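Local coordinates for protein polymerase X (Deinococcus radiodurans, PDB 2W9M) that probably extends DNA chains from deoxyribonucleoside triphosphates as a family X repair polymerase, and carries a PHP domain that binds three zinc ions, at residues A16-T20 against F82-E86; L476-E480 against E507-F511; W499-L503 against Q532-A536. The contacts are given in a common frame with arbitrary orientation. Numbering follows the deposited sequence.

In the fold
Contact 1 lies in the N-terminal helix-hairpin-helix region. Contacts 2 and 3 lie in the C-terminal PHP domain. Contact 1 is remote from the other two: its centre is about 38 Å from that of contact 2 and about 37 Å from that of contact 3. Contacts 2 and 3 have centres about 13 Å apart and touch, with F511 CZ 4.0 Å from A502 O. Their segments alternate along the chain, around the last strands of the parallel sheet. Neither reaches the zinc cluster. The side chain of the zinc ligand H456 is about 11 Å from that of L476 in contact 2, and about 12 Å from that of Q532 in contact 3.

Contact 1. Residues A16-T20 against F82-E86; sequences ALERT and FAPLE
This is buried, mainly apolar packing of helix on helix in the N-terminal helix-hairpin-helix region of a family X polymerase, away from the zinc sites. It joins the middle of helix 10-26 to the start of helix 83-91. Residues A16-T20 are fully helical. F82 is the N-cap residue, with an extended backbone (phi/psi -76/119°), and A83-E86 form the first turn. The two segments run in the same sense: A16 CA is 7.0 Å from F82 CA, and T20 CA is 6.6 Å from L85 CA.

F82 and L85 contribute most of the area of their segment. The F82 CA-CB bond points toward helix 10-26 and its chi1 is t. A16 CB is 3.6 Å from F82 CD2, and L17 CD2 is 3.5 Å from F82 CZ. T20 OG1 sits at the ring edge, 3.3 Å from F82 CE2. This hydroxyl donates to A16 O at 2.7 Å. T20 CG2 packs 3.9 Å from P84 CB. L85, in the mt rotamer, lies along the same side of the helix: L85 CD2 is 3.8 Å from T20 OG1, and L85 CD1 is 4.4 Å from A16 CB. R19 NH1 lies 3.9 Å from L85 CD1 at the exposed margin.

Helix 67-79 adds F76 against A16 and F82, helix 34-45 adds Y37 against L17 and P84, and Y370 of a PHP-domain loop touches T20 and P84.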
ATOM      1  N   ALA A  16      -0.845 -14.923 -25.180  1.00 40.27           N
ATOM      2  CA  ALA A  16      -1.729 -14.116 -24.347  1.00 49.95           C
ATOM      3  C   ALA A  16      -2.859 -14.971 -23.787  1.00 46.99           C
ATOM      4  O   ALA A  16      -3.194 -14.871 -22.609  1.00 58.16           O
ATOM      5  CB  ALA A  16      -2.289 -12.943 -25.138  1.00 50.09           C
ATOM      6  N   LEU A  17      -3.442 -15.814 -24.637  1.00 56.04           N
ATOM      7  CA  LEU A  17      -4.499 -16.728 -24.205  1.00 53.88           C
ATOM      8  C   LEU A  17      -3.985 -17.688 -23.142  1.00 47.71           C
ATOM      9  O   LEU A  17      -4.696 -18.007 -22.192  1.00 47.00           O
ATOM     10  CB  LEU A  17      -5.065 -17.514 -25.393  1.00 55.32           C
ATOM     11  CG  LEU A  17      -5.885 -16.717 -26.413  1.00 49.73           C
ATOM     12  CD1 LEU A  17      -6.265 -17.578 -27.609  1.00 53.97           C
ATOM     13  CD2 LEU A  17      -7.122 -16.127 -25.760  1.00 45.65           C
ATOM     14  N   GLU A  18      -2.745 -18.140 -23.308  1.00 53.94           N
ATOM     15  CA  GLU A  18      -2.115 -19.047 -22.351  1.00 53.20           C
ATOM     16  C   GLU A  18      -1.687 -18.344 -21.065  1.00 54.72           C
ATOM     17  O   GLU A  18      -1.551 -18.981 -20.021  1.00 55.73           O
ATOM     18  CB  GLU A  18      -0.912 -19.748 -22.987  1.00 50.81           C
ATOM     19  CG  GLU A  18      -1.270 -21.000 -23.775  1.00 81.20           C
ATOM     20  CD  GLU A  18      -0.172 -21.432 -24.734  1.00 93.78           C
ATOM     21  OE1 GLU A  18       0.488 -20.550 -25.329  1.00 77.36           O
ATOM     22  OE2 GLU A  18       0.024 -22.657 -24.902  1.00 71.20           O
ATOM     23  N   ARG A  19      -1.471 -17.034 -21.141  1.00 53.85           N
ATOM     24  CA  ARG A  19      -1.063 -16.271 -19.966  1.00 47.00           C
ATOM     25  C   ARG A  19      -2.269 -15.881 -19.112  1.00 46.20           C
ATOM     26  O   ARG A  19      -2.132 -15.629 -17.915  1.00 54.29           O
ATOM     27  CB  ARG A  19      -0.266 -15.026 -20.368  1.00 51.39           C
ATOM     28  CG  ARG A  19       0.490 -14.378 -19.210  1.00 49.48           C
ATOM     29  CD  ARG A  19       1.365 -13.220 -19.674  1.00 67.04           C
ATOM     30  NE  ARG A  19       2.354 -13.627 -20.672  1.00 96.72           N
ATOM     31  CZ  ARG A  19       2.336 -13.247 -21.948  1.00 89.28           C
ATOM     32  NH1 ARG A  19       1.380 -12.441 -22.394  1.00 69.30           N
ATOM     33  NH2 ARG A  19       3.281 -13.669 -22.780  1.00 62.87           N
ATOM     34  N   THR A  20      -3.447 -15.841 -19.734  1.00 37.43           N
ATOM     35  CA  THR A  20      -4.689 -15.508 -19.039  1.00 30.13           C
ATOM     36  C   THR A  20      -5.209 -16.678 -18.205  1.00 41.50           C
ATOM     37  O   THR A  20      -5.773 -16.483 -17.127  1.00 52.74           O
ATOM     38  CB  THR A  20      -5.796 -15.080 -20.023  1.00 40.62           C
ATOM     39  OG1 THR A  20      -5.264 -14.161 -20.986  1.00 37.01           O
ATOM     40  CG2 THR A  20      -6.950 -14.424 -19.273  1.00 43.44           C
ATOM     41  N   PHE A  82      -4.227  -6.998 -25.539  1.00 69.80           N
ATOM     42  CA  PHE A  82      -5.181  -8.041 -25.171  1.00 61.58           C
ATOM     43  C   PHE A  82      -6.040  -7.608 -23.989  1.00 66.43           C
ATOM     44  O   PHE A  82      -5.528  -7.351 -22.899  1.00 65.14           O
ATOM     45  CB  PHE A  82      -4.456  -9.351 -24.861  1.00 42.55           C
ATOM     46  CG  PHE A  82      -5.362 -10.551 -24.832  1.00 57.81           C
ATOM     47  CD1 PHE A  82      -6.281 -10.764 -25.845  1.00 50.86           C
ATOM     48  CD2 PHE A  82      -5.285 -11.470 -23.798  1.00 43.58           C
ATOM     49  CE1 PHE A  82      -7.112 -11.867 -25.824  1.00 44.59           C
ATOM     50  CE2 PHE A  82      -6.114 -12.574 -23.775  1.00 53.03           C
ATOM     51  CZ  PHE A  82      -7.028 -12.773 -24.790  1.00 48.34           C
ATOM     52  N   ALA A  83      -7.347  -7.536 -24.213  1.00 73.84           N
ATOM     53  CA  ALA A  83      -8.276  -7.009 -23.217  1.00 72.24           C
ATOM     54  C   ALA A  83      -8.176  -7.707 -21.859  1.00 64.48           C
ATOM     55  O   ALA A  83      -7.900  -7.057 -20.850  1.00 60.10           O
ATOM     56  CB  ALA A  83      -9.712  -7.041 -23.744  1.00 77.60           C
ATOM     57  N   PRO A  84      -8.400  -9.031 -21.830  1.00 43.30           N
ATOM     58  CA  PRO A  84      -8.379  -9.788 -20.572  1.00 52.50           C
ATOM     59  C   PRO A  84      -7.188  -9.470 -19.658  1.00 44.00           C
ATOM     60  O   PRO A  84      -7.365  -9.428 -18.439  1.00 37.49           O
ATOM     61  CB  PRO A  84      -8.324 -11.242 -21.050  1.00 46.23           C
ATOM     62  CG  PRO A  84      -9.077 -11.216 -22.332  1.00 55.38           C
ATOM     63  CD  PRO A  84      -8.727  -9.897 -22.978  1.00 48.89           C
ATOM     64  N   LEU A  85      -6.005  -9.251 -20.226  1.00 33.89           N
ATOM     65  CA  LEU A  85      -4.830  -8.938 -19.415  1.00 37.62           C
ATOM     66  C   LEU A  85      -4.904  -7.540 -18.805  1.00 36.17           C
ATOM     67  O   LEU A  85      -4.409  -7.312 -17.698  1.00 42.85           O
ATOM     68  CB  LEU A  85      -3.543  -9.099 -20.226  1.00 41.64           C
ATOM     69  CG  LEU A  85      -3.209 -10.542 -20.602  1.00 38.00           C
ATOM     70  CD1 LEU A  85      -1.895 -10.618 -21.366  1.00 41.51           C
ATOM     71  CD2 LEU A  85      -3.160 -11.406 -19.355  1.00 37.90           C
ATOM     72  N   GLU A  86      -5.527  -6.609 -19.521  1.00 35.95           N
ATOM     73  CA  GLU A  86      -5.720  -5.258 -19.005  1.00 38.44           C
ATOM     74  C   GLU A  86      -6.702  -5.247 -17.840  1.00 33.18           C
ATOM     75  O   GLU A  86      -6.508  -4.529 -16.861  1.00 35.09           O
ATOM     76  CB  GLU A  86      -6.198  -4.321 -20.111  1.00 46.72           C
ATOM     77  CG  GLU A  86      -5.272  -4.259 -21.314  1.00 57.00           C
ATOM     78  CD  GLU A  86      -3.885  -3.742 -20.969  1.00 81.06           C
ATOM     79  OE1 GLU A  86      -3.345  -4.120 -19.906  1.00 80.81           O
ATOM     80  OE2 GLU A  86      -3.329  -2.958 -21.766  1.00 85.95           O
TER

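Contact 2. Residues L476-E480 against E507-F511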
ATOM      1  N   LEU A 476     -14.570  14.189  -3.737  1.00 29.58           N
ATOM      2  CA  LEU A 476     -14.481  14.341  -2.289  1.00 25.58           C
ATOM      3  C   LEU A 476     -15.636  15.180  -1.747  1.00 24.61           C
ATOM      4  O   LEU A 476     -16.154  14.910  -0.664  1.00 26.63           O
ATOM      5  CB  LEU A 476     -13.136  14.951  -1.887  1.00 17.38           C
ATOM      6  CG  LEU A 476     -11.905  14.076  -2.114  1.00 24.43           C
ATOM      7  CD1 LEU A 476     -10.667  14.705  -1.493  1.00 23.56           C
ATOM      8  CD2 LEU A 476     -12.133  12.687  -1.546  1.00 27.68           C
ATOM      9  N   GLY A 477     -16.035  16.196  -2.504  1.00 39.26           N
ATOM     10  CA  GLY A 477     -17.183  17.009  -2.142  1.00 26.18           C
ATOM     11  C   GLY A 477     -18.432  16.152  -2.057  1.00 33.68           C
ATOM     12  O   GLY A 477     -19.239  16.297  -1.137  1.00 27.36           O
ATOM     13  N   ALA A 478     -18.584  15.245  -3.019  1.00 34.73           N
ATOM     14  CA  ALA A 478     -19.711  14.322  -3.029  1.00 20.12           C
ATOM     15  C   ALA A 478     -19.673  13.384  -1.822  1.00 35.24           C
ATOM     16  O   ALA A 478     -20.717  12.978  -1.309  1.00 32.26           O
ATOM     17  CB  ALA A 478     -19.742  13.540  -4.318  1.00 17.07           C
ATOM     18  N   CYS A 479     -18.471  13.049  -1.364  1.00 29.48           N
ATOM     19  CA  CYS A 479     -18.318  12.221  -0.168  1.00 30.10           C
ATOM     20  C   CYS A 479     -18.800  12.983   1.055  1.00 33.63           C
ATOM     21  O   CYS A 479     -19.529  12.445   1.891  1.00 30.51           O
ATOM     22  CB  CYS A 479     -16.856  11.808   0.035  1.00 28.45           C
ATOM     23  SG  CYS A 479     -16.252  10.563  -1.120  1.00 28.59           S
ATOM     24  N   GLU A 480     -18.380  14.240   1.153  1.00 29.11           N
ATOM     25  CA  GLU A 480     -18.753  15.091   2.274  1.00 31.07           C
ATOM     26  C   GLU A 480     -20.268  15.241   2.350  1.00 30.96           C
ATOM     27  O   GLU A 480     -20.855  15.168   3.429  1.00 25.96           O
ATOM     28  CB  GLU A 480     -18.095  16.464   2.138  1.00 33.56           C
ATOM     29  CG  GLU A 480     -18.423  17.423   3.271  1.00 43.80           C
ATOM     30  CD  GLU A 480     -17.892  18.824   3.024  1.00 53.81           C
ATOM     31  OE1 GLU A 480     -17.729  19.199   1.842  1.00 48.11           O
ATOM     32  OE2 GLU A 480     -17.640  19.549   4.012  1.00 53.78           O
ATOM     33  N   GLU A 507     -10.626  18.732   7.620  1.00 38.96           N
ATOM     34  CA  GLU A 507     -11.693  19.384   8.369  1.00 37.63           C
ATOM     35  C   GLU A 507     -13.066  18.931   7.894  1.00 35.35           C
ATOM     36  O   GLU A 507     -14.064  19.140   8.582  1.00 32.88           O
ATOM     37  CB  GLU A 507     -11.598  20.903   8.216  1.00 36.55           C
ATOM     38  CG  GLU A 507     -10.243  21.497   8.558  1.00 64.08           C
ATOM     39  CD  GLU A 507     -10.076  21.763  10.039  1.00 79.11           C
ATOM     40  OE1 GLU A 507     -10.513  20.918  10.850  1.00 86.76           O
ATOM     41  OE2 GLU A 507      -9.506  22.819  10.393  1.00 85.01           O
ATOM     42  N   ARG A 508     -13.114  18.305   6.721  1.00 31.14           N
ATOM     43  CA  ARG A 508     -14.389  18.057   6.052  1.00 32.54           C
ATOM     44  C   ARG A 508     -14.759  16.581   5.879  1.00 32.54           C
ATOM     45  O   ARG A 508     -15.897  16.256   5.550  1.00 28.32           O
ATOM     46  CB  ARG A 508     -14.419  18.775   4.699  1.00 34.91           C
ATOM     47  CG  ARG A 508     -14.112  20.267   4.800  1.00 41.42           C
ATOM     48  CD  ARG A 508     -14.898  21.069   3.773  1.00 47.08           C
ATOM     49  NE  ARG A 508     -14.195  21.200   2.502  1.00 53.74           N
ATOM     50  CZ  ARG A 508     -14.800  21.404   1.335  1.00 60.89           C
ATOM     51  NH1 ARG A 508     -16.124  21.478   1.278  1.00 39.72           N
ATOM     52  NH2 ARG A 508     -14.083  21.519   0.223  1.00 59.61           N
ATOM     53  N   LEU A 509     -13.807  15.686   6.104  1.00 29.13           N
ATOM     54  CA  LEU A 509     -14.068  14.265   5.910  1.00 31.93           C
ATOM     55  C   LEU A 509     -13.694  13.438   7.132  1.00 27.11           C
ATOM     56  O   LEU A 509     -12.848  13.837   7.937  1.00 28.45           O
ATOM     57  CB  LEU A 509     -13.302  13.736   4.694  1.00 23.91           C
ATOM     58  CG  LEU A 509     -13.546  14.432   3.356  1.00 28.24           C
ATOM     59  CD1 LEU A 509     -12.481  14.028   2.342  1.00 29.04           C
ATOM     60  CD2 LEU A 509     -14.934  14.112   2.843  1.00 28.48           C
ATOM     61  N   LYS A 510     -14.347  12.288   7.268  1.00 28.15           N
ATOM     62  CA  LYS A 510     -13.872  11.246   8.159  1.00 24.69           C
ATOM     63  C   LYS A 510     -13.097  10.261   7.303  1.00 20.11           C
ATOM     64  O   LYS A 510     -13.479   9.983   6.171  1.00 22.80           O
ATOM     65  CB  LYS A 510     -15.037  10.548   8.856  1.00 28.07           C
ATOM     66  CG  LYS A 510     -15.637  11.344   9.999  1.00 37.09           C
ATOM     67  CD  LYS A 510     -16.318  10.436  11.011  1.00 61.19           C
ATOM     68  CE  LYS A 510     -15.323   9.868  12.015  1.00 54.27           C
ATOM     69  NZ  LYS A 510     -14.189   9.159  11.357  1.00 58.78           N
ATOM     70  N   PHE A 511     -12.003   9.736   7.829  1.00 18.34           N
ATOM     71  CA  PHE A 511     -11.165   8.842   7.045  1.00 18.38           C
ATOM     72  C   PHE A 511     -11.152   7.437   7.621  1.00 26.67           C
ATOM     73  O   PHE A 511     -11.542   7.214   8.769  1.00 27.08           O
ATOM     74  CB  PHE A 511      -9.739   9.383   6.961  1.00 14.91           C
ATOM     75  CG  PHE A 511      -9.651  10.754   6.363  1.00 19.99           C
ATOM     76  CD1 PHE A 511      -9.788  11.877   7.158  1.00 19.24           C
ATOM     77  CD2 PHE A 511      -9.444  10.919   5.003  1.00 22.43           C
ATOM     78  CE1 PHE A 511      -9.716  13.142   6.610  1.00 24.49           C
ATOM     79  CE2 PHE A 511      -9.367  12.178   4.451  1.00 19.77           C
ATOM     80  CZ  PHE A 511      -9.503  13.294   5.258  1.00 22.93           C
TER
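L476 begins the contact on helix 472-482. Its carbonyl O is 3.8 Å from L509 CD2, and its CD2 is 4.1 Å from L509 CD1. The same carbonyl accepts E480 N at 3.0 Å, an ordinary helical bond. C479 is next at the interface, with its CB 4.1 Å from L509 CD2. E480 closes the patch: its backbone N is 3.8 Å from L509 CD2 and its CB is 4.0 Å from the same methyl.

L509 therefore packs against L476 and the residues three and four further on, C479 and E480, on one side of the helix. Its CA is 6.0 Å from E480 CA. The E480 side chain is extended (chi1 and chi2 both t). This carries OE1 to R508 NH1 at 2.8 Å, a salt bridge at the outer side of the leucine packing. W505 of helix 499-505 also touches L476 and E480, and V486 of strand 485-489 lies against L509.

R508 and L509 belong to the connection that leads into strand 511-514. A helix packed on the chain entering a parallel strand fits the repeated beta-alpha units of the PHP fold, a distorted seven-stranded beta/alpha barrel.

Contact 3. Residues W499-L503 against Q532-A536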
ATOM      1  N   TRP A 499      -1.698  11.720   1.127  1.00 26.46           N
ATOM      2  CA  TRP A 499      -1.712  12.498   2.367  1.00 27.01           C
ATOM      3  C   TRP A 499      -1.851  13.990   2.087  1.00 31.41           C
ATOM      4  O   TRP A 499      -2.328  14.741   2.933  1.00 30.32           O
ATOM      5  CB  TRP A 499      -0.483  12.216   3.239  1.00 21.15           C
ATOM      6  CG  TRP A 499       0.814  12.704   2.665  1.00 25.12           C
ATOM      7  CD1 TRP A 499       1.711  11.977   1.939  1.00 34.86           C
ATOM      8  CD2 TRP A 499       1.366  14.025   2.774  1.00 30.50           C
ATOM      9  NE1 TRP A 499       2.782  12.761   1.583  1.00 40.65           N
ATOM     10  CE2 TRP A 499       2.595  14.020   2.083  1.00 43.46           C
ATOM     11  CE3 TRP A 499       0.938  15.207   3.381  1.00 33.74           C
ATOM     12  CZ2 TRP A 499       3.400  15.155   1.989  1.00 31.05           C
ATOM     13  CZ3 TRP A 499       1.739  16.329   3.288  1.00 34.98           C
ATOM     14  CH2 TRP A 499       2.955  16.294   2.596  1.00 35.98           C
ATOM     15  N   ARG A 500      -1.447  14.412   0.893  1.00 29.09           N
ATOM     16  CA  ARG A 500      -1.567  15.813   0.514  1.00 25.11           C
ATOM     17  C   ARG A 500      -3.022  16.223   0.385  1.00 20.99           C
ATOM     18  O   ARG A 500      -3.397  17.314   0.795  1.00 30.41           O
ATOM     19  CB  ARG A 500      -0.812  16.093  -0.786  1.00 22.75           C
ATOM     20  CG  ARG A 500       0.694  16.110  -0.611  1.00 24.60           C
ATOM     21  CD  ARG A 500       1.419  15.863  -1.918  1.00 25.77           C
ATOM     22  NE  ARG A 500       2.819  15.526  -1.684  1.00 43.95           N
ATOM     23  CZ  ARG A 500       3.256  14.296  -1.432  1.00 47.49           C
ATOM     24  NH1 ARG A 500       2.401  13.283  -1.388  1.00 50.04           N
ATOM     25  NH2 ARG A 500       4.548  14.079  -1.225  1.00 36.59           N
ATOM     26  N   GLU A 501      -3.843  15.348  -0.182  1.00 28.32           N
ATOM     27  CA  GLU A 501      -5.269  15.628  -0.320  1.00 21.73           C
ATOM     28  C   GLU A 501      -6.000  15.491   1.015  1.00 21.52           C
ATOM     29  O   GLU A 501      -6.949  16.225   1.285  1.00 41.00           O
ATOM     30  CB  GLU A 501      -5.900  14.723  -1.375  1.00 26.27           C
ATOM     31  CG  GLU A 501      -5.319  14.908  -2.771  1.00 40.79           C
ATOM     32  CD  GLU A 501      -5.545  16.306  -3.328  1.00 54.15           C
ATOM     33  OE1 GLU A 501      -6.315  17.082  -2.719  1.00 49.68           O
ATOM     34  OE2 GLU A 501      -4.953  16.629  -4.379  1.00 52.07           O
ATOM     35  N   ALA A 502      -5.549  14.556   1.845  1.00 22.21           N
ATOM     36  CA  ALA A 502      -6.085  14.391   3.193  1.00 28.02           C
ATOM     37  C   ALA A 502      -5.804  15.623   4.052  1.00 26.88           C
ATOM     38  O   ALA A 502      -6.630  16.022   4.867  1.00 29.01           O
ATOM     39  CB  ALA A 502      -5.499  13.151   3.847  1.00 23.46           C
ATOM     40  N   LEU A 503      -4.628  16.213   3.868  1.00 31.22           N
ATOM     41  CA  LEU A 503      -4.253  17.429   4.584  1.00 34.29           C
ATOM     42  C   LEU A 503      -5.218  18.563   4.256  1.00 28.07           C
ATOM     43  O   LEU A 503      -5.624  19.314   5.137  1.00 34.13           O
ATOM     44  CB  LEU A 503      -2.817  17.843   4.233  1.00 20.88           C
ATOM     45  CG  LEU A 503      -2.274  19.105   4.907  1.00 24.83           C
ATOM     46  CD1 LEU A 503      -2.299  18.970   6.419  1.00 28.76           C
ATOM     47  CD2 LEU A 503      -0.866  19.405   4.421  1.00 29.73           C
ATOM     48  N   GLN A 532       1.197   8.140   6.728  1.00 23.95           N
ATOM     49  CA  GLN A 532       0.551   9.078   5.817  1.00 24.00           C
ATOM     50  C   GLN A 532      -0.495   9.922   6.551  1.00 30.17           C
ATOM     51  O   GLN A 532      -0.577  11.136   6.356  1.00 31.47           O
ATOM     52  CB  GLN A 532      -0.108   8.336   4.648  1.00 24.45           C
ATOM     53  CG  GLN A 532       0.789   7.312   3.966  1.00 25.39           C
ATOM     54  CD  GLN A 532       2.147   7.877   3.578  1.00 30.39           C
ATOM     55  OE1 GLN A 532       2.249   8.800   2.768  1.00 29.14           O
ATOM     56  NE2 GLN A 532       3.200   7.310   4.149  1.00 19.39           N
ATOM     57  N   ALA A 533      -1.295   9.274   7.394  1.00 21.63           N
ATOM     58  CA  ALA A 533      -2.331   9.969   8.153  1.00 29.57           C
ATOM     59  C   ALA A 533      -1.745  11.027   9.092  1.00 29.64           C
ATOM     60  O   ALA A 533      -2.324  12.097   9.273  1.00 30.50           O
ATOM     61  CB  ALA A 533      -3.178   8.974   8.934  1.00 20.39           C
ATOM     62  N   ARG A 534      -0.594  10.728   9.683  1.00 21.82           N
ATOM     63  CA  ARG A 534       0.024  11.647  10.634  1.00 32.79           C
ATOM     64  C   ARG A 534       0.566  12.913   9.964  1.00 33.49           C
ATOM     65  O   ARG A 534       0.536  13.994  10.547  1.00 25.27           O
ATOM     66  CB  ARG A 534       1.111  10.939  11.438  1.00 21.50           C
ATOM     67  CG  ARG A 534       0.566   9.836  12.328  1.00 24.53           C
ATOM     68  CD  ARG A 534       1.674   8.979  12.887  1.00 19.11           C
ATOM     69  NE  ARG A 534       2.552   9.739  13.770  1.00 28.83           N
ATOM     70  CZ  ARG A 534       2.340   9.900  15.073  1.00 37.66           C
ATOM     71  NH1 ARG A 534       1.272   9.356  15.641  1.00 30.09           N
ATOM     72  NH2 ARG A 534       3.193  10.605  15.809  1.00 25.03           N
ATOM     73  N   LYS A 535       1.048  12.779   8.736  1.00 29.38           N
ATOM     74  CA  LYS A 535       1.486  13.945   7.979  1.00 27.95           C
ATOM     75  C   LYS A 535       0.294  14.829   7.624  1.00 34.37           C
ATOM     76  O   LYS A 535       0.438  16.037   7.460  1.00 33.95           O
ATOM     77  CB  LYS A 535       2.241  13.514   6.722  1.00 21.00           C
ATOM     78  CG  LYS A 535       3.533  12.777   7.032  1.00 37.94           C
ATOM     79  CD  LYS A 535       3.935  11.842   5.909  1.00 40.29           C
ATOM     80  CE  LYS A 535       4.364  12.607   4.670  1.00 48.67           C
ATOM     81  NZ  LYS A 535       4.526  11.687   3.507  1.00 61.27           N
ATOM     82  N   ALA A 536      -0.883  14.226   7.511  1.00 26.66           N
ATOM     83  CA  ALA A 536      -2.086  14.987   7.216  1.00 22.04           C
ATOM     84  C   ALA A 536      -2.640  15.620   8.492  1.00 26.09           C
ATOM     85  O   ALA A 536      -3.527  16.468   8.443  1.00 37.62           O
ATOM     86  CB  ALA A 536      -3.128  14.106   6.548  1.00 19.57           C
TER
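W499 lies under the side chain of K535, which crosses one face of the indole. K535 NZ is 3.3 Å from the centroid of the W499 five-membered ring, 34° off its normal, a cation-pi contact. K535 CE is 3.5 Å from the same centroid and adds a CH-pi contact. W499 NE1 and K535 NZ are 2.8 Å apart but both are donors. W499 NE1 instead bonds weakly to E193 OE1. Q532 OE1 is 3.3 Å from W499 CD1, while Q532 NE2 donates to G191 O.

The backbones come very close beyond the ring: L503 CA is 4.2 Å from A536 CA. A536 has only a methyl side chain, which fits this; its CB is 3.7 Å from A502 CB. L503 CD1 lies 3.4 Å from A536 O.

The H308 ring meets W499 with nearly parallel planes. E193 and G191 reach in from the polymerase part of the chain. Helix 499-505 leads into strand 511-514, outermost in the parallel PHP sheet, and helix 526-535 follows it. Both cover this strand, through A502 on F511 and A533 on I513.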